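Local structure of PaaX domain-containing protein, C-domain protein (Mycobacterium tuberculosis, 3KFW) at residues L91-I96 with G121-P126; G163-G168 with A208-A213; R170-M175 with A189-H194; H85-M90 with R125-D130. The protein is of unknown function but, as a member of the PaaX family of transcriptional repressors with a helix-turn-helix region, probably binds DNA to regulate transcription. All coordinates share one frame; numbering follows the deposited sequence.

Contact 1: residues L91-I96 with G121-P126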
loop_
_atom_site.group_PDB
_atom_site.type_symbol
_atom_site.label_atom_id
_atom_site.label_comp_id
_atom_site.label_asym_id
_atom_site.label_seq_id
_atom_site.Cartn_x
_atom_site.Cartn_y
_atom_site.Cartn_z
ATOM N N LEU A 91 -7.575 -10.997 7.095
ATOM C CA LEU A 91 -6.660 -11.494 6.141
ATOM C C LEU A 91 -5.805 -10.319 5.648
ATOM O O LEU A 91 -6.324 -9.384 5.100
ATOM C CB LEU A 91 -7.424 -12.175 5.002
ATOM C CG LEU A 91 -8.266 -13.420 5.313
ATOM C CD1 LEU A 91 -9.106 -13.793 4.035
ATOM C CD2 LEU A 91 -7.423 -14.583 5.741
ATOM N N ILE A 92 -4.495 -10.410 5.892
ATOM C CA ILE A 92 -3.474 -9.445 5.528
ATOM C C ILE A 92 -2.738 -9.968 4.296
ATOM O O ILE A 92 -2.137 -11.028 4.356
ATOM C CB ILE A 92 -2.402 -9.336 6.683
ATOM C CG1 ILE A 92 -3.044 -9.051 8.025
ATOM C CG2 ILE A 92 -1.331 -8.243 6.379
ATOM C CD1 ILE A 92 -3.889 -7.856 7.971
ATOM N N VAL A 93 -2.750 -9.240 3.191
ATOM C CA VAL A 93 -2.020 -9.760 2.049
ATOM C C VAL A 93 -0.533 -9.456 2.184
ATOM O O VAL A 93 -0.160 -8.315 2.448
ATOM C CB VAL A 93 -2.681 -9.443 0.652
ATOM C CG1 VAL A 93 -3.968 -8.633 0.788
ATOM C CG2 VAL A 93 -1.671 -8.854 -0.364
ATOM N N THR A 94 0.304 -10.489 2.065
ATOM C CA THR A 94 1.738 -10.356 2.348
ATOM C C THR A 94 2.536 -10.589 1.097
ATOM O O THR A 94 3.756 -10.604 1.123
ATOM C CB THR A 94 2.223 -11.325 3.455
ATOM O OG1 THR A 94 1.780 -12.652 3.158
ATOM C CG2 THR A 94 1.701 -10.882 4.863
ATOM N N SER A 95 1.816 -10.742 -0.008
ATOM C CA SER A 95 2.390 -11.007 -1.297
ATOM C C SER A 95 1.620 -10.264 -2.331
ATOM O O SER A 95 0.408 -10.246 -2.291
ATOM C CB SER A 95 2.317 -12.495 -1.616
ATOM O OG SER A 95 3.585 -13.109 -1.447
ATOM N N ILE A 96 2.331 -9.654 -3.270
ATOM C CA ILE A 96 1.722 -9.151 -4.500
ATOM C C ILE A 96 1.672 -10.278 -5.561
ATOM O O ILE A 96 2.705 -10.842 -5.952
ATOM C CB ILE A 96 2.516 -7.912 -5.064
ATOM C CG1 ILE A 96 2.724 -6.830 -3.972
ATOM C CG2 ILE A 96 1.867 -7.375 -6.371
ATOM C CD1 ILE A 96 3.483 -5.548 -4.453
ATOM N N GLY A 121 -4.786 -3.979 1.341
ATOM C CA GLY A 121 -4.174 -5.229 1.804
ATOM C C GLY A 121 -4.691 -5.784 3.148
ATOM O O GLY A 121 -4.141 -6.765 3.666
ATOM N N VAL A 122 -5.709 -5.134 3.725
ATOM C CA VAL A 122 -6.316 -5.548 4.959
ATOM C C VAL A 122 -7.821 -5.820 4.739
ATOM O O VAL A 122 -8.620 -4.883 4.571
ATOM C CB VAL A 122 -6.206 -4.424 6.035
ATOM C CG1 VAL A 122 -6.643 -4.944 7.347
ATOM C CG2 VAL A 122 -4.780 -3.890 6.152
ATOM N N TRP A 123 -8.213 -7.089 4.769
ATOM C CA TRP A 123 -9.574 -7.478 4.561
ATOM C C TRP A 123 -10.080 -8.100 5.851
ATOM O O TRP A 123 -9.313 -8.780 6.534
ATOM C CB TRP A 123 -9.656 -8.472 3.417
ATOM C CG TRP A 123 -9.245 -7.954 2.093
ATOM C CD1 TRP A 123 -7.955 -7.866 1.603
ATOM C CD2 TRP A 123 -10.095 -7.505 1.042
ATOM N NE1 TRP A 123 -7.964 -7.398 0.320
ATOM C CE2 TRP A 123 -9.252 -7.155 -0.057
ATOM C CE3 TRP A 123 -11.483 -7.355 0.912
ATOM C CZ2 TRP A 123 -9.748 -6.621 -1.249
ATOM C CZ3 TRP A 123 -11.988 -6.846 -0.280
ATOM C CH2 TRP A 123 -11.124 -6.473 -1.343
HETATM N N MSE A 124 -11.344 -7.849 6.211
HETATM C CA MSE A 124 -11.895 -8.348 7.492
HETATM C C MSE A 124 -13.323 -8.674 7.340
HETATM O O MSE A 124 -13.962 -8.213 6.412
HETATM C CB MSE A 124 -11.886 -7.300 8.597
HETATM C CG MSE A 124 -10.570 -6.865 8.990
HETATM SE SE MSE A 124 -10.634 -5.298 10.147
HETATM C CE MSE A 124 -11.140 -6.210 11.802
ATOM N N ARG A 125 -13.829 -9.444 8.286
ATOM C CA ARG A 125 -15.263 -9.672 8.417
ATOM C C ARG A 125 -15.488 -10.335 9.762
ATOM O O ARG A 125 -14.543 -10.833 10.352
ATOM C CB ARG A 125 -15.830 -10.527 7.259
ATOM C CG ARG A 125 -15.402 -11.978 7.295
ATOM C CD ARG A 125 -16.596 -12.900 7.145
ATOM N NE ARG A 125 -17.638 -12.222 6.381
ATOM C CZ ARG A 125 -18.829 -11.896 6.859
ATOM N NH1 ARG A 125 -19.142 -12.193 8.093
ATOM N NH2 ARG A 125 -19.686 -11.263 6.085
ATOM N N PRO A 126 -16.731 -10.301 10.284
ATOM C CA PRO A 126 -16.980 -11.015 11.549
ATOM C C PRO A 126 -16.775 -12.520 11.371
ATOM O O PRO A 126 -16.936 -13.009 10.272
ATOM C CB PRO A 126 -18.439 -10.694 11.846
ATOM C CG PRO A 126 -18.739 -9.456 11.070
ATOM C CD PRO A 126 -17.881 -9.465 9.868
#

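Contact 2: residues G163-G168 with A208-A213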
loop_
_atom_site.group_PDB
_atom_site.type_symbol
_atom_site.label_atom_id
_atom_site.label_comp_id
_atom_site.label_asym_id
_atom_site.label_seq_id
_atom_site.Cartn_x
_atom_site.Cartn_y
_atom_site.Cartn_z
ATOM N N GLY A 163 -25.832 2.628 1.618
ATOM C CA GLY A 163 -26.061 2.476 0.167
ATOM C C GLY A 163 -26.642 1.131 -0.203
ATOM O O GLY A 163 -27.361 1.008 -1.210
ATOM N N TRP A 164 -26.324 0.108 0.584
ATOM C CA TRP A 164 -26.785 -1.227 0.270
ATOM C C TRP A 164 -28.225 -1.393 0.741
ATOM O O TRP A 164 -28.991 -2.113 0.117
ATOM C CB TRP A 164 -25.940 -2.261 0.982
ATOM C CG TRP A 164 -26.151 -3.708 0.521
ATOM C CD1 TRP A 164 -25.353 -4.438 -0.382
ATOM C CD2 TRP A 164 -27.165 -4.627 0.994
ATOM N NE1 TRP A 164 -25.869 -5.734 -0.506
ATOM C CE2 TRP A 164 -26.969 -5.868 0.322
ATOM C CE3 TRP A 164 -28.237 -4.508 1.883
ATOM C CZ2 TRP A 164 -27.785 -6.962 0.540
ATOM C CZ3 TRP A 164 -29.070 -5.625 2.102
ATOM C CH2 TRP A 164 -28.832 -6.833 1.430
ATOM N N THR A 165 -28.522 -0.752 1.873
ATOM C CA THR A 165 -29.845 -0.533 2.454
ATOM C C THR A 165 -30.735 0.243 1.481
ATOM O O THR A 165 -31.814 -0.252 1.134
ATOM C CB THR A 165 -29.692 0.282 3.798
ATOM O OG1 THR A 165 -29.029 -0.539 4.770
ATOM C CG2 THR A 165 -31.043 0.831 4.351
ATOM N N GLU A 166 -30.293 1.430 1.031
ATOM C CA GLU A 166 -31.051 2.204 0.033
ATOM C C GLU A 166 -31.353 1.399 -1.252
ATOM O O GLU A 166 -32.476 1.453 -1.775
ATOM C CB GLU A 166 -30.363 3.537 -0.311
ATOM C CG GLU A 166 -31.194 4.480 -1.246
ATOM C CD GLU A 166 -30.935 6.011 -1.001
ATOM O OE1 GLU A 166 -31.760 6.681 -0.290
ATOM O OE2 GLU A 166 -29.899 6.541 -1.503
ATOM N N ALA A 167 -30.376 0.629 -1.731
ATOM C CA ALA A 167 -30.548 -0.167 -2.974
ATOM C C ALA A 167 -31.508 -1.286 -2.766
ATOM O O ALA A 167 -32.218 -1.649 -3.706
ATOM C CB ALA A 167 -29.224 -0.717 -3.532
ATOM N N GLY A 168 -31.549 -1.807 -1.535
ATOM C CA GLY A 168 -32.405 -2.946 -1.220
ATOM C C GLY A 168 -33.880 -2.535 -1.175
ATOM O O GLY A 168 -34.723 -3.159 -1.799
ATOM N N ALA A 208 -31.409 -1.235 11.989
ATOM C CA ALA A 208 -32.808 -1.689 12.012
ATOM C C ALA A 208 -33.584 -1.459 10.702
ATOM O O ALA A 208 -34.649 -2.040 10.512
ATOM C CB ALA A 208 -33.551 -1.047 13.161
ATOM N N ASP A 209 -33.069 -0.580 9.829
ATOM C CA ASP A 209 -33.618 -0.451 8.487
ATOM C C ASP A 209 -32.904 -1.389 7.475
ATOM O O ASP A 209 -33.032 -1.196 6.279
ATOM C CB ASP A 209 -33.683 1.008 7.999
ATOM C CG ASP A 209 -32.298 1.670 7.874
ATOM O OD1 ASP A 209 -31.328 1.147 8.500
ATOM O OD2 ASP A 209 -32.184 2.717 7.139
ATOM N N TRP A 210 -32.207 -2.415 7.956
ATOM C CA TRP A 210 -31.566 -3.378 7.073
ATOM C C TRP A 210 -32.623 -4.218 6.261
ATOM O O TRP A 210 -33.473 -4.886 6.873
ATOM C CB TRP A 210 -30.670 -4.298 7.909
ATOM C CG TRP A 210 -29.805 -5.158 7.074
ATOM C CD1 TRP A 210 -29.978 -6.492 6.819
ATOM C CD2 TRP A 210 -28.604 -4.759 6.350
ATOM N NE1 TRP A 210 -28.967 -6.945 5.991
ATOM C CE2 TRP A 210 -28.120 -5.919 5.678
ATOM C CE3 TRP A 210 -27.917 -3.542 6.197
ATOM C CZ2 TRP A 210 -26.973 -5.904 4.880
ATOM C CZ3 TRP A 210 -26.774 -3.506 5.404
ATOM C CH2 TRP A 210 -26.304 -4.685 4.751
ATOM N N PRO A 211 -32.581 -4.167 4.905
ATOM C CA PRO A 211 -33.565 -4.873 4.035
ATOM C C PRO A 211 -33.299 -6.373 3.718
ATOM O O PRO A 211 -33.999 -6.935 2.900
ATOM C CB PRO A 211 -33.532 -4.052 2.716
ATOM C CG PRO A 211 -32.106 -3.559 2.623
ATOM C CD PRO A 211 -31.642 -3.346 4.102
ATOM N N GLY A 212 -32.338 -7.017 4.377
ATOM C CA GLY A 212 -31.950 -8.417 4.082
ATOM C C GLY A 212 -33.086 -9.424 4.123
ATOM O O GLY A 212 -33.334 -10.141 3.136
ATOM N N ALA A 213 -33.782 -9.470 5.251
ATOM C CA ALA A 213 -34.911 -10.380 5.477
ATOM C C ALA A 213 -36.088 -10.136 4.506
ATOM O O ALA A 213 -36.719 -11.107 3.988
ATOM C CB ALA A 213 -35.374 -10.289 6.920
#

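Contact 3: residues R170-M175 with A189-H194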
loop_
_atom_site.group_PDB
_atom_site.type_symbol
_atom_site.label_atom_id
_atom_site.label_comp_id
_atom_site.label_asym_id
_atom_site.label_seq_id
_atom_site.Cartn_x
_atom_site.Cartn_y
_atom_site.Cartn_z
ATOM N N ARG A 170 -35.080 0.052 -2.656
ATOM C CA ARG A 170 -35.530 0.374 -4.022
ATOM C C ARG A 170 -36.024 -0.892 -4.785
ATOM O O ARG A 170 -37.012 -0.823 -5.514
ATOM C CB ARG A 170 -34.435 1.058 -4.828
ATOM C CG ARG A 170 -34.832 2.464 -5.371
ATOM C CD ARG A 170 -33.580 3.307 -5.820
ATOM N NE ARG A 170 -32.584 2.454 -6.508
ATOM C CZ ARG A 170 -31.271 2.388 -6.222
ATOM N NH1 ARG A 170 -30.719 3.151 -5.259
ATOM N NH2 ARG A 170 -30.501 1.558 -6.930
ATOM N N LEU A 171 -35.334 -2.028 -4.597
ATOM C CA LEU A 171 -35.738 -3.320 -5.153
ATOM C C LEU A 171 -37.051 -3.883 -4.579
ATOM O O LEU A 171 -37.806 -4.509 -5.322
ATOM C CB LEU A 171 -34.613 -4.343 -4.979
ATOM C CG LEU A 171 -33.384 -4.100 -5.850
ATOM C CD1 LEU A 171 -32.240 -4.943 -5.383
ATOM C CD2 LEU A 171 -33.646 -4.310 -7.324
ATOM N N LEU A 172 -37.302 -3.678 -3.275
ATOM C CA LEU A 172 -38.604 -3.996 -2.646
ATOM C C LEU A 172 -39.744 -3.183 -3.316
ATOM O O LEU A 172 -40.728 -3.772 -3.765
ATOM C CB LEU A 172 -38.571 -3.832 -1.087
ATOM C CG LEU A 172 -37.687 -4.892 -0.344
ATOM C CD1 LEU A 172 -37.145 -4.515 1.073
ATOM C CD2 LEU A 172 -38.264 -6.365 -0.328
ATOM N N GLY A 173 -39.581 -1.849 -3.405
ATOM C CA GLY A 173 -40.455 -0.955 -4.214
ATOM C C GLY A 173 -40.653 -1.391 -5.676
ATOM O O GLY A 173 -41.776 -1.324 -6.204
ATOM N N ASP A 174 -39.581 -1.873 -6.326
ATOM C CA ASP A 174 -39.646 -2.378 -7.698
ATOM C C ASP A 174 -40.560 -3.620 -7.811
ATOM O O ASP A 174 -41.381 -3.700 -8.748
ATOM C CB ASP A 174 -38.245 -2.737 -8.225
ATOM C CG ASP A 174 -37.387 -1.507 -8.628
ATOM O OD1 ASP A 174 -37.895 -0.350 -8.655
ATOM O OD2 ASP A 174 -36.172 -1.711 -8.933
HETATM N N MSE A 175 -40.394 -4.585 -6.887
HETATM C CA MSE A 175 -41.292 -5.737 -6.771
HETATM C C MSE A 175 -42.753 -5.315 -6.501
HETATM O O MSE A 175 -43.656 -5.661 -7.273
HETATM C CB MSE A 175 -40.797 -6.720 -5.702
HETATM C CG MSE A 175 -41.507 -8.139 -5.697
HETATM SE SE MSE A 175 -41.186 -9.101 -7.380
HETATM C CE MSE A 175 -39.754 -10.336 -6.836
ATOM N N ALA A 189 -34.233 -11.592 -10.209
ATOM C CA ALA A 189 -32.828 -11.684 -10.625
ATOM C C ALA A 189 -32.024 -10.476 -10.082
ATOM O O ALA A 189 -30.869 -10.633 -9.688
ATOM C CB ALA A 189 -32.671 -11.824 -12.173
ATOM N N ALA A 190 -32.609 -9.288 -10.004
ATOM C CA ALA A 190 -31.853 -8.165 -9.379
ATOM C C ALA A 190 -31.581 -8.426 -7.899
ATOM O O ALA A 190 -30.492 -8.089 -7.378
ATOM C CB ALA A 190 -32.560 -6.807 -9.571
HETATM N N MSE A 191 -32.573 -9.014 -7.224
HETATM C CA MSE A 191 -32.504 -9.241 -5.783
HETATM C C MSE A 191 -31.502 -10.310 -5.451
HETATM O O MSE A 191 -30.837 -10.236 -4.412
HETATM C CB MSE A 191 -33.856 -9.671 -5.218
HETATM C CG MSE A 191 -34.780 -8.523 -4.903
HETATM SE SE MSE A 191 -36.558 -9.195 -4.373
HETATM C CE MSE A 191 -37.159 -7.425 -3.887
ATOM N N VAL A 192 -31.432 -11.326 -6.304
ATOM C CA VAL A 192 -30.463 -12.367 -6.137
ATOM C C VAL A 192 -29.099 -11.740 -6.274
ATOM O O VAL A 192 -28.236 -12.024 -5.448
ATOM C CB VAL A 192 -30.653 -13.532 -7.136
ATOM C CG1 VAL A 192 -29.388 -14.407 -7.240
ATOM C CG2 VAL A 192 -31.798 -14.370 -6.690
ATOM N N ARG A 193 -28.895 -10.908 -7.300
ATOM C CA ARG A 193 -27.583 -10.222 -7.496
ATOM C C ARG A 193 -27.253 -9.300 -6.319
ATOM O O ARG A 193 -26.107 -9.141 -5.951
ATOM C CB ARG A 193 -27.506 -9.455 -8.832
ATOM C CG ARG A 193 -27.355 -10.405 -10.030
ATOM C CD ARG A 193 -27.173 -9.652 -11.353
ATOM N NE ARG A 193 -28.452 -9.409 -12.050
ATOM C CZ ARG A 193 -29.054 -8.216 -12.119
ATOM N NH1 ARG A 193 -28.487 -7.168 -11.535
ATOM N NH2 ARG A 193 -30.216 -8.080 -12.775
ATOM N N HIS A 194 -28.275 -8.719 -5.718
ATOM C CA HIS A 194 -28.043 -7.896 -4.582
ATOM C C HIS A 194 -27.679 -8.706 -3.321
ATOM O O HIS A 194 -26.761 -8.323 -2.584
ATOM C CB HIS A 194 -29.226 -6.975 -4.333
ATOM C CG HIS A 194 -28.887 -5.802 -3.481
ATOM N ND1 HIS A 194 -27.775 -5.021 -3.710
ATOM C CD2 HIS A 194 -29.501 -5.275 -2.399
ATOM C CE1 HIS A 194 -27.738 -4.038 -2.828
ATOM N NE2 HIS A 194 -28.778 -4.168 -2.024
#

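Contact 4: residues H85-M90 with R125-D130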
loop_
_atom_site.group_PDB
_atom_site.type_symbol
_atom_site.label_atom_id
_atom_site.label_comp_id
_atom_site.label_asym_id
_atom_site.label_seq_id
_atom_site.Cartn_x
_atom_site.Cartn_y
_atom_site.Cartn_z
ATOM N N HIS A 85 -19.575 -13.398 18.837
ATOM C CA HIS A 85 -18.930 -13.068 20.095
ATOM C C HIS A 85 -17.840 -12.023 19.990
ATOM O O HIS A 85 -17.022 -11.920 20.884
ATOM C CB HIS A 85 -18.436 -14.331 20.789
ATOM C CG HIS A 85 -19.549 -15.161 21.325
ATOM N ND1 HIS A 85 -20.274 -14.797 22.444
ATOM C CD2 HIS A 85 -20.085 -16.324 20.889
ATOM C CE1 HIS A 85 -21.206 -15.703 22.678
ATOM N NE2 HIS A 85 -21.114 -16.639 21.747
ATOM N N GLY A 86 -17.853 -11.234 18.919
ATOM C CA GLY A 86 -17.041 -10.000 18.841
ATOM C C GLY A 86 -15.768 -10.109 18.039
ATOM O O GLY A 86 -15.020 -9.120 17.898
ATOM N N ASN A 87 -15.517 -11.309 17.514
ATOM C CA ASN A 87 -14.291 -11.607 16.803
ATOM C C ASN A 87 -14.436 -11.425 15.306
ATOM O O ASN A 87 -15.509 -11.692 14.755
ATOM C CB ASN A 87 -13.813 -13.012 17.099
ATOM C CG ASN A 87 -13.325 -13.165 18.514
ATOM O OD1 ASN A 87 -12.214 -12.771 18.854
ATOM N ND2 ASN A 87 -14.151 -13.761 19.349
ATOM N N TRP A 88 -13.347 -10.988 14.673
ATOM C CA TRP A 88 -13.277 -10.778 13.258
ATOM C C TRP A 88 -12.216 -11.695 12.632
ATOM O O TRP A 88 -11.133 -11.891 13.189
ATOM C CB TRP A 88 -12.874 -9.309 12.991
ATOM C CG TRP A 88 -13.919 -8.333 13.437
ATOM C CD1 TRP A 88 -14.231 -7.984 14.739
ATOM C CD2 TRP A 88 -14.798 -7.578 12.603
ATOM N NE1 TRP A 88 -15.229 -7.060 14.752
ATOM C CE2 TRP A 88 -15.606 -6.782 13.467
ATOM C CE3 TRP A 88 -14.954 -7.460 11.226
ATOM C CZ2 TRP A 88 -16.598 -5.911 12.989
ATOM C CZ3 TRP A 88 -15.906 -6.577 10.736
ATOM C CH2 TRP A 88 -16.752 -5.823 11.634
ATOM N N HIS A 89 -12.526 -12.249 11.469
ATOM C CA HIS A 89 -11.505 -12.848 10.630
ATOM C C HIS A 89 -10.729 -11.746 9.957
ATOM O O HIS A 89 -11.326 -10.787 9.473
ATOM C CB HIS A 89 -12.130 -13.774 9.579
ATOM C CG HIS A 89 -12.576 -15.092 10.143
ATOM N ND1 HIS A 89 -13.604 -15.841 9.592
ATOM C CD2 HIS A 89 -12.138 -15.782 11.227
ATOM C CE1 HIS A 89 -13.749 -16.945 10.293
ATOM N NE2 HIS A 89 -12.874 -16.934 11.286
HETATM N N MSE A 90 -9.409 -11.888 9.894
HETATM C CA MSE A 90 -8.564 -10.882 9.259
HETATM C C MSE A 90 -7.560 -11.481 8.308
HETATM O O MSE A 90 -6.774 -12.354 8.642
HETATM C CB MSE A 90 -7.828 -10.083 10.305
HETATM C CG MSE A 90 -7.451 -8.699 9.823
HETATM SE SE MSE A 90 -6.787 -7.630 11.326
HETATM C CE MSE A 90 -4.977 -7.940 10.718
ATOM N N ARG A 125 -13.829 -9.444 8.286
ATOM C CA ARG A 125 -15.263 -9.672 8.417
ATOM C C ARG A 125 -15.488 -10.335 9.762
ATOM O O ARG A 125 -14.543 -10.833 10.352
ATOM C CB ARG A 125 -15.830 -10.527 7.259
ATOM C CG ARG A 125 -15.402 -11.978 7.295
ATOM C CD ARG A 125 -16.596 -12.900 7.145
ATOM N NE ARG A 125 -17.638 -12.222 6.381
ATOM C CZ ARG A 125 -18.829 -11.896 6.859
ATOM N NH1 ARG A 125 -19.142 -12.193 8.093
ATOM N NH2 ARG A 125 -19.686 -11.263 6.085
ATOM N N PRO A 126 -16.731 -10.301 10.284
ATOM C CA PRO A 126 -16.980 -11.015 11.549
ATOM C C PRO A 126 -16.775 -12.520 11.371
ATOM O O PRO A 126 -16.936 -13.009 10.272
ATOM C CB PRO A 126 -18.439 -10.694 11.846
ATOM C CG PRO A 126 -18.739 -9.456 11.070
ATOM C CD PRO A 126 -17.881 -9.465 9.868
ATOM N N ASP A 127 -16.436 -13.272 12.413
ATOM C CA ASP A 127 -16.174 -14.685 12.186
ATOM C C ASP A 127 -17.435 -15.552 12.242
ATOM O O ASP A 127 -17.328 -16.761 12.464
ATOM C CB ASP A 127 -15.089 -15.210 13.126
ATOM C CG ASP A 127 -15.565 -15.354 14.539
ATOM O OD1 ASP A 127 -16.662 -14.851 14.827
ATOM O OD2 ASP A 127 -14.859 -15.978 15.376
ATOM N N ASN A 128 -18.608 -14.940 12.036
ATOM C CA ASN A 128 -19.903 -15.652 12.023
ATOM C C ASN A 128 -20.117 -16.571 10.787
ATOM O O ASN A 128 -20.896 -17.496 10.851
ATOM C CB ASN A 128 -21.080 -14.671 12.219
ATOM C CG ASN A 128 -21.226 -13.675 11.061
ATOM O OD1 ASN A 128 -20.234 -13.165 10.542
ATOM N ND2 ASN A 128 -22.461 -13.411 10.647
ATOM N N LEU A 129 -19.446 -16.270 9.670
ATOM C CA LEU A 129 -19.229 -17.216 8.569
ATOM C C LEU A 129 -17.969 -18.041 8.832
ATOM O O LEU A 129 -16.968 -17.489 9.315
ATOM C CB LEU A 129 -19.017 -16.474 7.236
ATOM C CG LEU A 129 -20.143 -15.658 6.601
ATOM C CD1 LEU A 129 -19.712 -15.153 5.229
ATOM C CD2 LEU A 129 -21.451 -16.503 6.528
ATOM N N ASP A 130 -18.037 -19.342 8.506
ATOM C CA ASP A 130 -16.931 -20.324 8.577
ATOM C C ASP A 130 -15.882 -20.171 7.453
ATOM O O ASP A 130 -15.888 -20.968 6.477
ATOM C CB ASP A 130 -17.507 -21.745 8.428
ATOM C CG ASP A 130 -17.837 -22.422 9.753
ATOM O OD1 ASP A 130 -18.691 -23.337 9.729
ATOM O OD2 ASP A 130 -17.244 -22.074 10.802
#

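Contact 1: residues L91-I96 with G121-P126
Leu-91 and Trp-123 form two nearly straight backbone hydrogen bonds with each other. Leu-91 N donates to Trp-123 O at 2.9 Å, and Trp-123 N returns to Leu-91 O at 3.0 Å. Two residue pairs on, beyond the non-hydrogen-bonded pair Ile-92/Val-122, Val-93 N donates to Gly-121 O at 2.9 Å. That oxygen also takes a CA-H...O contact from Ile-92 CA at 3.3 Å. Gly-121 has a positive phi of 87°, which favours glycine. The two strands run antiparallel as the central pair of the four-stranded sheet in the Cas2-like domain, where strand 88-93 lies between 122-126 and 141-147. Ile-92 and Val-122 share one face and lie side by side. Val-122 CG1 is anti to the backbone N (chi1 -171°), where Ile-92 CD1 meets it at 4.1 Å. Val-122 of a second subunit packs on Val-122 here, and Arg-119 of that subunit on Ile-92. Leu-91 and Trp-123 point to the other face, under helix 100-112, where Met-110 touches both. Val-93 CG1 meets Trp-123 CD1 at the indole edge, 4.1 Å away. The same methyl lies 3.4 Å from Gly-121 O. His-111 meets the Trp-123 ring edge-to-face.

Contact 2: residues G163-G168 with A208-A213
Trp-164 and Trp-210 both carry CG anti to the backbone N, with chi1 of -169° and -170°. The two side chains cross at about a right angle, yet their rings come to lie almost flat on one another. The six-membered rings form an offset stack with centroids 4.5 Å apart and planes at 6°. The overlap is at the rims: Trp-164 CE3 sits 3.5 Å from Trp-210 CH2, and Trp-164 CZ3 lies a similar distance from CZ2 of the same ring. Pro-211 CG reaches Trp-164 CZ3 at 3.7 Å. Pro-211 also rests on the helix backbone, its CG 3.6 Å from Thr-165 O and 3.9 Å from Gly-168 CA. Gly-168 has no side chain, and the proline ring comes close to its CA. Thr-165 turns OG1 toward Trp-210, 3.5 Å from CE3, while its hydroxyl is hydrogen-bonded to Leu-161 O. Its methyl CG2 lies 3.4 Å from Asp-209 O. The indole NE1 of Trp-164 is bonded to Thr-197 OG1, which helps fix the ring's rotation. His-194 stacks on the Trp-164 ring as well. The offset tryptophan stack and the N-cap proline, Pro-211, join the start of helix 212-234 to helix 161-177 in the helical C-terminal part of the PaaX-like chain.

Contact 3: residues R170-M175 with A189-H194
Ala-190 and His-194, which both meet Leu-171 across the contact, are joined by a helical hydrogen bond: His-194 N donates to Ala-190 O at 2.8 Å. On the other helix, Leu-171 O is packed by a methyl. Met-191 is modelled as selenomethionine, and its CE lies 3.3 Å from Leu-171 O. The chain of Met-191 is extended beyond CG, with chi2 at 174° and chi3 at 173°, and this carries SE and CE over to helix 161-177. There CE comes within 3.9 Å of Leu-172 CD2 and 4.1 Å of Met-175 CB. Both of these side chains cross Met-191 at about a right angle. Met-175, also a selenomethionine, is bent at chi2 and chi3, and its CE lies 4.2 Å from Met-191 SE. The two segments belong to helices 161-177 and 181-195, which are successive in the chain and form an antiparallel helical hairpin. Their local axes cross at -163° and approach to 10.4 Å. Leu-171 points at the partner helix and splits its two methyls between neighbouring turns. CD2 meets Ala-190 CB at 3.5 Å, and CD1 meets His-194 CB at 3.8 Å. The small Ala-190 side chain lets the leucine come in closely. The meeting is apolar, and the polar end of His-194 has its partner elsewhere: NE2 is hydrogen-bonded to Trp-164 O. Helix 212-234 covers a further side of the hairpin, with Leu-215 touching both Met-191 and His-194 and Ala-218 touching Met-191.

Contact 4: residues H85-M90 with R125-D130
His-89 reaches across to Asp-127 and Leu-129, just past strand 122-126. Its CB lies 3.9 Å from Arg-125 O, close to the backbone pairing. CG, anti to the carbonyl carbon with chi1 -76°, starts the ring, which lies beneath Asp-127 CB. That methylene makes a CH-pi contact over the imidazole face, 3.5 Å from the ring centroid, and its nearest ring atom is NE2. CD2 also faces Asp-127 CB, and ND1 lies near Leu-129 O. CE1 meets Leu-129 O at 3.4 Å, near the ring plane. The carboxylate plane of Asp-127 is turned 76° from the ring. The backbone continues the antiparallel pairing: Arg-125 N donates to His-89 O at 3.1 Å, and His-89 N gives a weak bond to Arg-125 O. Further out, Asp-127 N donates to Asn-87 O at 3.0 Å. That same oxygen also accepts from Trp-84 NE1, so two donors grip it. Trp-88 and Pro-126 lie side by side. Pro-126 CD is 3.6 Å from Trp-88 CZ3, and Pro-126 CG makes a CH-pi contact over the six-membered ring. Trp-84 meets Trp-88 with ring planes nearly perpendicular, and helix 151-158 packs on Trp-88 through Pro-151, Leu-154 and Leu-158. Arg-125 donates from NE to Arg-114 O. At this end of the antiparallel sheet of the Cas2-like domain, the Asp-127 to Asn-87 bond and the CH-pi contacts tie the two segments together.

Overall arrangement
Contacts 1 and 4 hold the same two strands, 88-93 and 122-126, and share Arg-125 and Pro-126. Contact 1 is buried and pairs mostly by backbone bonds, with a second subunit on one face. Contact 4 lies at the other end of the strand pair, is only partly buried, and adds CH-pi contacts to its backbone bonds. Contacts 2 and 3 belong to the helical C-terminal part and both use helix 161-177. Contact 2 is buried and rests on stacked aromatic rings and proline. Contact 3 is a surface contact, with apolar packing between two helices. Contacts 2 and 3 touch through Trp-164 and His-194. The centres of contacts 1 and 3 are about 31 Å apart.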